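Local coordinates for protein Rd1NTF2_04 (Synthetic construct, PDB 6W3G) that is a computationally designed NTF2-like protein, made de novo in work aimed at proteins with diverse pocket structures, at residues 30-36 against 49-54. Coordinates in Å, arbitrary orientation, origin at the centre of the assembly. Residues are numbered along the deposited sequence.
Sequences ADELFDP and GREQAV
Residues 30-33 end a helix, with phi/psi near -60/-38 at Ala-30; Phe-34 leaves helical geometry (-94/133), Asp-35 stays extended (-59/149), and the chain turns a corner at Pro-36. In the other segment, Gly-49 at phi/psi 93/166 is the N-cap residue of helix 50-63, a conformation in which a CB would jam against the preceding carbonyl. The backbones come closest at Pro-36 and Gly-49, CA to CA 5.4 Å, where Gly-49 CA makes a CH···O contact of 3.3 Å with Pro-36 O. A water links Pro-36 O (2.6 Å) to Arg-50 N (2.9 Å), satisfying an amide of the first helical turn.

Arg-50, extended (m, t, t), reaches across the C-terminal end of helix 27-33. Its NE (2.8 Å) and NH2 (2.9 Å) both donate to Phe-34 O, a bifurcated acceptor near the guanidinium plane; Pro-36 CD and Asp-31 O cover opposite faces. Asp-31 OD1, 4.5 Å from Arg-50 NE and out of that plane, adds only charge proximity. Deeper, Ala-53 CB sits over the Phe-34 ring (CH-pi, 4.1 Å to the centroid, 15° off the normal), and Ala-30 CB meets Val-54 CG2 at 3.3 Å. Met-21 of helix 11-24 and Ile-113 of strand 111-118 also touch Phe-34.

In this NTF2-like fold, polar bonds thus tie the helix-to-strand junction to the start of helix 50-63, over purely apolar Ala-53/Phe-34 and Ala-30/Val-54 contacts.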
ATOM      1  N   ALA A  30      -3.382   9.657   1.068  1.00 39.24           N
ATOM      2  CA  ALA A  30      -3.254   9.051  -0.253  1.00 38.47           C
ATOM      3  C   ALA A  30      -2.818  10.071  -1.299  1.00 39.34           C
ATOM      4  O   ALA A  30      -2.027   9.750  -2.195  1.00 35.81           O
ATOM      5  CB  ALA A  30      -4.579   8.397  -0.649  1.00 37.19           C
ATOM      6  N   ASP A  31      -3.318  11.305  -1.211  1.00 36.32           N
ATOM      7  CA  ASP A  31      -2.867  12.343  -2.131  1.00 39.56           C
ATOM      8  C   ASP A  31      -1.369  12.577  -2.008  1.00 39.97           C
ATOM      9  O   ASP A  31      -0.715  12.948  -2.988  1.00 41.23           O
ATOM     10  CB  ASP A  31      -3.603  13.659  -1.875  1.00 49.55           C
ATOM     11  CG  ASP A  31      -5.041  13.629  -2.351  1.00 55.96           C
ATOM     12  OD1 ASP A  31      -5.433  12.652  -3.020  1.00 55.60           O
ATOM     13  OD2 ASP A  31      -5.783  14.587  -2.047  1.00 59.76           O
ATOM     14  N   GLU A  32      -0.808  12.394  -0.816  1.00 37.90           N
ATOM     15  CA  GLU A  32       0.617  12.632  -0.656  1.00 42.38           C
ATOM     16  C   GLU A  32       1.440  11.425  -1.084  1.00 35.70           C
ATOM     17  O   GLU A  32       2.524  11.597  -1.651  1.00 36.82           O
ATOM     18  CB  GLU A  32       0.938  12.997   0.797  1.00 41.25           C
ATOM     19  N   LEU A  33       0.931  10.213  -0.859  1.00 29.53           N
ATOM     20  CA  LEU A  33       1.737   9.004  -0.991  1.00 27.34           C
ATOM     21  C   LEU A  33       1.632   8.356  -2.366  1.00 26.46           C
ATOM     22  O   LEU A  33       2.596   7.723  -2.822  1.00 24.99           O
ATOM     23  CB  LEU A  33       1.319   7.978   0.063  1.00 27.63           C
ATOM     24  CG  LEU A  33       1.518   8.381   1.527  1.00 32.31           C
ATOM     25  CD1 LEU A  33       1.173   7.231   2.454  1.00 31.31           C
ATOM     26  CD2 LEU A  33       2.935   8.856   1.773  1.00 40.42           C
ATOM     27  N   PHE A  34       0.477   8.463  -3.016  1.00 24.44           N
ATOM     28  CA  PHE A  34       0.232   7.813  -4.293  1.00 22.46           C
ATOM     29  C   PHE A  34       0.544   8.772  -5.445  1.00 21.78           C
ATOM     30  O   PHE A  34       0.130   9.936  -5.433  1.00 25.75           O
ATOM     31  CB  PHE A  34      -1.228   7.358  -4.402  1.00 22.05           C
ATOM     32  CG  PHE A  34      -1.553   6.117  -3.619  1.00 23.62           C
ATOM     33  CD1 PHE A  34      -0.881   4.932  -3.869  1.00 25.71           C
ATOM     34  CD2 PHE A  34      -2.553   6.121  -2.656  1.00 26.60           C
ATOM     35  CE1 PHE A  34      -1.177   3.788  -3.162  1.00 29.65           C
ATOM     36  CE2 PHE A  34      -2.852   4.977  -1.949  1.00 30.42           C
ATOM     37  CZ  PHE A  34      -2.167   3.814  -2.199  1.00 30.43           C
ATOM     38  N   ASP A  35       1.273   8.278  -6.440  1.00 21.26           N
ATOM     39  CA  ASP A  35       1.361   8.987  -7.709  1.00 21.41           C
ATOM     40  C   ASP A  35      -0.044   9.131  -8.277  1.00 22.47           C
ATOM     41  O   ASP A  35      -0.897   8.272  -8.061  1.00 23.17           O
ATOM     42  CB  ASP A  35       2.241   8.199  -8.683  1.00 22.18           C
ATOM     43  CG  ASP A  35       2.605   8.976  -9.920  1.00 26.60           C
ATOM     44  OD1 ASP A  35       3.642   9.662  -9.906  1.00 31.48           O
ATOM     45  OD2 ASP A  35       1.852   8.881 -10.911  1.00 30.52           O
ATOM     46  N   PRO A  36      -0.318  10.205  -9.015  1.00 22.97           N
ATOM     47  CA  PRO A  36      -1.656  10.340  -9.614  1.00 23.83           C
ATOM     48  C   PRO A  36      -2.025   9.194 -10.533  1.00 24.83           C
ATOM     49  O   PRO A  36      -3.211   8.877 -10.681  1.00 27.42           O
ATOM     50  CB  PRO A  36      -1.556  11.669 -10.377  1.00 25.70           C
ATOM     51  CG  PRO A  36      -0.500  12.426  -9.687  1.00 34.47           C
ATOM     52  CD  PRO A  36       0.495  11.419  -9.190  1.00 27.84           C
ATOM     53  N   GLY A  49      -5.031   5.064 -10.350  1.00 23.65           N
ATOM     54  CA  GLY A  49      -5.274   6.386  -9.813  1.00 21.40           C
ATOM     55  C   GLY A  49      -5.553   6.394  -8.322  1.00 20.16           C
ATOM     56  O   GLY A  49      -5.831   5.368  -7.693  1.00 24.40           O
ATOM     57  N   ARG A  50      -5.494   7.602  -7.749  1.00 26.33           N
ATOM     58  CA  ARG A  50      -5.611   7.737  -6.300  1.00 26.81           C
ATOM     59  C   ARG A  50      -6.991   7.321  -5.818  1.00 27.74           C
ATOM     60  O   ARG A  50      -7.113   6.600  -4.819  1.00 26.75           O
ATOM     61  CB  ARG A  50      -5.322   9.179  -5.878  1.00 29.73           C
ATOM     62  CG  ARG A  50      -3.871   9.565  -6.032  1.00 29.36           C
ATOM     63  CD  ARG A  50      -3.641  11.061  -5.846  1.00 30.20           C
ATOM     64  NE  ARG A  50      -2.215  11.356  -5.901  1.00 28.74           N
ATOM     65  CZ  ARG A  50      -1.695  12.553  -6.129  1.00 31.92           C
ATOM     66  NH1 ARG A  50      -2.489  13.598  -6.329  1.00 33.80           N
ATOM     67  NH2 ARG A  50      -0.372  12.693  -6.165  1.00 30.35           N
ATOM     68  N   GLU A  51      -8.037   7.755  -6.519  1.00 27.32           N
ATOM     69  CA  GLU A  51      -9.395   7.479  -6.068  1.00 31.72           C
ATOM     70  C   GLU A  51      -9.665   5.982  -6.015  1.00 27.48           C
ATOM     71  O   GLU A  51     -10.195   5.471  -5.026  1.00 28.32           O
ATOM     72  CB  GLU A  51     -10.401   8.181  -6.982  1.00 46.15           C
ATOM     73  CG  GLU A  51     -11.846   7.863  -6.651  1.00 64.26           C
ATOM     74  CD  GLU A  51     -12.827   8.707  -7.446  1.00 69.14           C
ATOM     75  OE1 GLU A  51     -12.464   9.839  -7.834  1.00 67.80           O
ATOM     76  OE2 GLU A  51     -13.956   8.231  -7.687  1.00 67.79           O
ATOM     77  N   GLN A  52      -9.292   5.251  -7.068  1.00 26.76           N
ATOM     78  CA  GLN A  52      -9.505   3.810  -7.063  1.00 27.21           C
ATOM     79  C   GLN A  52      -8.638   3.121  -6.024  1.00 25.51           C
ATOM     80  O   GLN A  52      -9.063   2.138  -5.412  1.00 26.13           O
ATOM     81  CB  GLN A  52      -9.241   3.227  -8.448  1.00 28.36           C
ATOM     82  CG  GLN A  52     -10.312   3.610  -9.457  1.00 27.44           C
ATOM     83  CD  GLN A  52     -10.148   2.925 -10.812  1.00 27.05           C
ATOM     84  OE1 GLN A  52      -9.378   1.973 -10.949  1.00 24.81           O
ATOM     85  NE2 GLN A  52     -10.890   3.388 -11.803  1.00 28.94           N
ATOM     86  N   ALA A  53      -7.414   3.619  -5.809  1.00 24.59           N
ATOM     87  CA  ALA A  53      -6.547   3.028  -4.790  1.00 23.02           C
ATOM     88  C   ALA A  53      -7.126   3.228  -3.395  1.00 22.86           C
ATOM     89  O   ALA A  53      -7.100   2.312  -2.566  1.00 26.36           O
ATOM     90  CB  ALA A  53      -5.141   3.624  -4.895  1.00 25.50           C
ATOM     91  N   VAL A  54      -7.697   4.408  -3.138  1.00 23.96           N
ATOM     92  CA  VAL A  54      -8.323   4.683  -1.844  1.00 25.68           C
ATOM     93  C   VAL A  54      -9.554   3.813  -1.645  1.00 25.90           C
ATOM     94  O   VAL A  54      -9.761   3.240  -0.567  1.00 26.49           O
ATOM     95  CB  VAL A  54      -8.666   6.183  -1.746  1.00 31.21           C
ATOM     96  CG1 VAL A  54      -9.722   6.434  -0.693  1.00 36.67           C
ATOM     97  CG2 VAL A  54      -7.414   6.964  -1.442  1.00 31.85           C
TER
HETATM   98  O   HOH W   1      -5.296   9.905  -9.434  1.00 30.96           O